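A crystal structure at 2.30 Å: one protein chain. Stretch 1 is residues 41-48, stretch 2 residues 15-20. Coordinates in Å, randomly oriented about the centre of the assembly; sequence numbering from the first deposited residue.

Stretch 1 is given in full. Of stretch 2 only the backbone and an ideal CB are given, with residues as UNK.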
ATOM      1  N   THR B  41      -8.359  -1.371   9.395  1.00 18.42           N
ATOM      2  CA  THR B  41      -9.800  -1.239   9.308  1.00 15.28           C
ATOM      3  C   THR B  41     -10.482  -2.591   9.430  1.00 14.34           C
ATOM      4  O   THR B  41     -10.078  -3.559   8.799  1.00 17.30           O
ATOM      5  CB  THR B  41     -10.217  -0.557   7.985  1.00 28.61           C
ATOM      6  OG1 THR B  41      -9.477   0.660   7.820  1.00 22.06           O
ATOM      7  CG2 THR B  41     -11.726  -0.242   7.978  1.00 28.38           C
ATOM      8  N   CYS B  42     -11.515  -2.649  10.264  1.00 16.05           N
ATOM      9  CA  CYS B  42     -12.246  -3.874  10.506  1.00 15.22           C
ATOM     10  C   CYS B  42     -13.502  -3.936   9.635  1.00 22.51           C
ATOM     11  O   CYS B  42     -14.349  -3.063   9.708  1.00 17.42           O
ATOM     12  CB  CYS B  42     -12.655  -3.941  11.973  1.00 16.43           C
ATOM     13  SG  CYS B  42     -13.954  -5.163  12.308  1.00 24.38           S
ATOM     14  N   TYR B  43     -13.624  -4.963   8.808  1.00 21.53           N
ATOM     15  CA  TYR B  43     -14.857  -5.160   8.049  1.00 22.97           C
ATOM     16  C   TYR B  43     -15.476  -6.494   8.380  1.00 28.78           C
ATOM     17  O   TYR B  43     -14.824  -7.416   8.911  1.00 23.11           O
ATOM     18  CB  TYR B  43     -14.623  -5.145   6.527  1.00 20.76           C
ATOM     19  CG  TYR B  43     -13.900  -3.936   6.000  1.00 26.73           C
ATOM     20  CD1 TYR B  43     -12.521  -3.949   5.845  1.00 29.35           C
ATOM     21  CD2 TYR B  43     -14.589  -2.782   5.657  1.00 26.69           C
ATOM     22  CE1 TYR B  43     -11.847  -2.843   5.370  1.00 32.17           C
ATOM     23  CE2 TYR B  43     -13.918  -1.669   5.178  1.00 29.87           C
ATOM     24  CZ  TYR B  43     -12.550  -1.706   5.034  1.00 34.24           C
ATOM     25  OH  TYR B  43     -11.872  -0.599   4.562  1.00 40.85           O
ATOM     26  N   GLU B  44     -16.744  -6.586   8.011  1.00 28.10           N
ATOM     27  CA  GLU B  44     -17.512  -7.807   8.108  1.00 29.36           C
ATOM     28  C   GLU B  44     -16.650  -9.019   7.746  1.00 23.95           C
ATOM     29  O   GLU B  44     -16.473  -9.920   8.555  1.00 27.56           O
ATOM     30  CB  GLU B  44     -18.719  -7.694   7.176  1.00 40.21           C
ATOM     31  CG  GLU B  44     -19.883  -8.577   7.534  1.00 52.20           C
ATOM     32  CD  GLU B  44     -20.457  -8.259   8.896  1.00 59.63           C
ATOM     33  OE1 GLU B  44     -20.492  -9.172   9.754  1.00 60.46           O
ATOM     34  OE2 GLU B  44     -20.871  -7.098   9.103  1.00 60.21           O
ATOM     35  N   THR B  45     -16.072  -9.025   6.549  1.00 18.28           N
ATOM     36  CA  THR B  45     -15.399 -10.225   6.080  1.00 23.54           C
ATOM     37  C   THR B  45     -13.881 -10.147   6.020  1.00 22.71           C
ATOM     38  O   THR B  45     -13.230 -11.127   5.674  1.00 24.82           O
ATOM     39  CB  THR B  45     -15.908 -10.620   4.689  1.00 28.20           C
ATOM     40  OG1 THR B  45     -15.664  -9.540   3.783  1.00 33.71           O
ATOM     41  CG2 THR B  45     -17.402 -10.912   4.750  1.00 24.55           C
ATOM     42  N   GLU B  46     -13.311  -9.001   6.371  1.00 16.62           N
ATOM     43  CA  GLU B  46     -11.874  -8.842   6.252  1.00 14.37           C
ATOM     44  C   GLU B  46     -11.304  -7.792   7.192  1.00 15.30           C
ATOM     45  O   GLU B  46     -12.023  -6.931   7.686  1.00 15.24           O
ATOM     46  CB  GLU B  46     -11.498  -8.483   4.805  1.00 17.76           C
ATOM     47  CG  GLU B  46     -12.130  -7.206   4.282  1.00 22.68           C
ATOM     48  CD  GLU B  46     -11.657  -6.852   2.870  1.00 43.52           C
ATOM     49  OE1 GLU B  46     -11.069  -7.720   2.190  1.00 45.86           O
ATOM     50  OE2 GLU B  46     -11.869  -5.701   2.438  1.00 52.31           O
ATOM     51  N   ILE B  47      -9.998  -7.873   7.412  1.00 12.52           N
ATOM     52  CA  ILE B  47      -9.266  -6.855   8.116  1.00  7.10           C
ATOM     53  C   ILE B  47      -8.133  -6.420   7.204  1.00 18.67           C
ATOM     54  O   ILE B  47      -7.432  -7.255   6.632  1.00 12.46           O
ATOM     55  CB  ILE B  47      -8.665  -7.394   9.427  1.00 10.70           C
ATOM     56  CG1 ILE B  47      -9.757  -7.988  10.326  1.00 17.06           C
ATOM     57  CG2 ILE B  47      -7.938  -6.277  10.179  1.00 14.19           C
ATOM     58  CD1 ILE B  47      -9.198  -8.826  11.455  1.00 16.09           C
ATOM     59  N   SER B  48      -7.965  -5.112   7.057  1.00 13.10           N
ATOM     60  CA  SER B  48      -6.834  -4.582   6.329  1.00 19.36           C
ATOM     61  C   SER B  48      -5.970  -3.731   7.265  1.00 19.50           C
ATOM     62  O   SER B  48      -6.476  -3.041   8.140  1.00 17.46           O
ATOM     63  CB  SER B  48      -7.312  -3.734   5.155  1.00 22.37           C
ATOM     64  OG  SER B  48      -7.954  -2.562   5.625  1.00 31.89           O
ATOM     65  N   UNK B  15     -20.823 -11.687  18.288  1.00 64.38           N
ATOM     66  CA  UNK B  15     -20.674 -10.705  17.217  1.00 55.59           C
ATOM     67  C   UNK B  15     -19.336 -10.872  16.509  1.00 48.69           C
ATOM     68  O   UNK B  15     -18.431 -11.523  17.030  1.00 46.23           O
ATOM     69  CB  UNK B  15     -20.803  -9.285  17.771  1.00 55.59           C
ATOM     70  N   UNK B  16     -19.218 -10.306  15.312  1.00 50.25           N
ATOM     71  CA  UNK B  16     -18.026 -10.514  14.484  1.00 55.88           C
ATOM     72  C   UNK B  16     -17.007  -9.380  14.587  1.00 53.60           C
ATOM     73  O   UNK B  16     -16.188  -9.178  13.683  1.00 53.03           O
ATOM     74  CB  UNK B  16     -18.442 -10.685  13.022  1.00 55.88           C
ATOM     75  N   UNK B  17     -17.060  -8.638  15.684  1.00 45.39           N
ATOM     76  CA  UNK B  17     -16.052  -7.639  15.952  1.00 35.96           C
ATOM     77  C   UNK B  17     -14.676  -8.214  15.628  1.00 33.54           C
ATOM     78  O   UNK B  17     -14.404  -9.366  15.924  1.00 40.63           O
ATOM     79  CB  UNK B  17     -16.124  -7.170  17.406  1.00 35.96           C
ATOM     80  N   UNK B  18     -13.816  -7.416  15.007  1.00 27.81           N
ATOM     81  CA  UNK B  18     -12.461  -7.858  14.697  1.00 27.00           C
ATOM     82  C   UNK B  18     -11.595  -7.779  15.940  1.00 33.49           C
ATOM     83  O   UNK B  18     -11.614  -6.769  16.648  1.00 37.28           O
ATOM     84  CB  UNK B  18     -11.857  -7.018  13.570  1.00 27.00           C
ATOM     85  N   UNK B  19     -10.829  -8.834  16.202  1.00 32.57           N
ATOM     86  CA  UNK B  19      -9.820  -8.778  17.252  1.00 35.10           C
ATOM     87  C   UNK B  19      -8.451  -8.441  16.678  1.00 36.73           C
ATOM     88  O   UNK B  19      -8.037  -9.011  15.670  1.00 40.17           O
ATOM     89  CB  UNK B  19      -9.762 -10.107  18.007  1.00 35.10           C
ATOM     90  N   UNK B  20      -7.745  -7.520  17.324  1.00 38.43           N
ATOM     91  CA  UNK B  20      -6.407  -7.160  16.873  1.00 40.90           C
ATOM     92  C   UNK B  20      -5.355  -8.003  17.591  1.00 48.91           C
ATOM     93  O   UNK B  20      -5.682  -8.924  18.336  1.00 46.87           O
ATOM     94  CB  UNK B  20      -6.146  -5.670  17.105  1.00 40.90           C
TER

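Stretch 1 is a hairpin: Thr41 and Ser48 pair through both of their backbone hydrogen bonds, Tyr43 N donates to Glu46 O at 2.8 Å, and the return bond, Glu46 N to Tyr43 O at 3.4 Å, is weak. Stretch 2 has no hydrogen bond to it.

Position 15 is extended (phi/psi -153/162), and its ideal CB finds nothing of stretch 1 within 5.5 Å. Many residues would serve. The deposited one is Thr15, whose OG1 is hydrogen-bonded to a residue next to the stretch.

Position 16 points its CA-to-CB bond toward stretch 1, and the ideal CB lies 4.1 Å from Glu44 OE1. A carboxylate so near invites a positive charge or a neutral donor: lysine, arginine, glutamine or asparagine could all be considered. With the carboxylate close to the CB, a long chain has to fold back to meet it. Arg16 does so, with chi1 m and chi2 and chi3 both p, and its NH2 forms a salt bridge with Glu44 OE1 at 2.7 Å. The oxygen lies over one face of the guanidinium, so this is not the in-plane, two-pronged pairing of textbook diagrams. The arginine is poorly ordered, which advises against reading its geometry too finely.

Position 17 turns away, at phi/psi -43/139, with no atom of stretch 1 near its CB. Polar or charged chains suit such open space, and Lys17 extends into it.

Position 18 is the most constrained. Its CB points toward the hairpin and sits only 3.1 Å from Cys42 SG, too tight for an ordinary carbon contact but right for the two-bond spacing across a disulfide. Ile47 CD1, 3.8 Å from the ideal CB, adds an apolar neighbour. Any residue with a CB would carry that close approach to the sulfur, which only a disulfide makes natural; the position calls for cysteine, and Cys18 it is. With chi1 m, its SG bonds Cys42 SG at 2.0 Å, and the chi3 of 77° is close to the relaxed value near 90°. The same sulfur packs on Ile47 CG1 at 3.7 Å.

Position 19 continues the strand with its CB directed away, leaving the choice wide. Met19 fills it; its backbone O comes 4.4 Å from Ile47 CD1.

Position 20 points sideways with stretch 1 beyond reach of its CB, so polar residues fit easily. The end of Asp20 leads away, and its carboxylate oxygens find hydrogen bonds outside the two stretches.

Stretch 2, residues 15-20: TRKCMD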
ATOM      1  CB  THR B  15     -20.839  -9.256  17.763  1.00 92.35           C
ATOM      2  OG1 THR B  15     -22.147  -9.123  18.331  1.00 91.84           O
ATOM      3  CG2 THR B  15     -20.695  -8.240  16.647  1.00 92.05           C
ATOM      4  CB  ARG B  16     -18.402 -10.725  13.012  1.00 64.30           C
ATOM      5  CG  ARG B  16     -19.393 -11.851  12.757  1.00 73.07           C
ATOM      6  CD  ARG B  16     -20.827 -11.477  13.137  1.00 79.81           C
ATOM      7  NE  ARG B  16     -21.425 -10.426  12.312  1.00 81.55           N
ATOM      8  CZ  ARG B  16     -21.460  -9.138  12.645  1.00 80.05           C
ATOM      9  NH1 ARG B  16     -20.918  -8.729  13.783  1.00 79.16           N
ATOM     10  NH2 ARG B  16     -22.035  -8.258  11.835  1.00 79.94           N
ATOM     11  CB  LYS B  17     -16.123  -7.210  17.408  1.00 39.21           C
ATOM     12  CG  LYS B  17     -17.420  -6.495  17.778  1.00 51.57           C
ATOM     13  CD  LYS B  17     -17.283  -5.721  19.083  1.00 59.20           C
ATOM     14  CE  LYS B  17     -18.589  -5.036  19.445  1.00 63.38           C
ATOM     15  NZ  LYS B  17     -19.502  -5.958  20.165  1.00 66.47           N
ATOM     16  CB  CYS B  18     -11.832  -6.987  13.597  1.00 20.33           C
ATOM     17  SG  CYS B  18     -12.822  -6.821  12.086  1.00 27.04           S
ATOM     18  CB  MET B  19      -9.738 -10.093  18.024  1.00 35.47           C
ATOM     19  CG  MET B  19      -8.610 -10.087  19.057  1.00 43.24           C
ATOM     20  SD  MET B  19      -8.811 -11.212  20.452  1.00102.54           S
ATOM     21  CE  MET B  19     -10.048 -10.345  21.420  1.00 51.92           C
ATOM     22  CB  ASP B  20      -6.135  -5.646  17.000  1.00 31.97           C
ATOM     23  CG  ASP B  20      -5.999  -5.174  18.443  1.00 35.58           C
ATOM     24  OD1 ASP B  20      -5.712  -6.001  19.324  1.00 40.89           O
ATOM     25  OD2 ASP B  20      -6.169  -3.956  18.697  1.00 36.64           O
TER
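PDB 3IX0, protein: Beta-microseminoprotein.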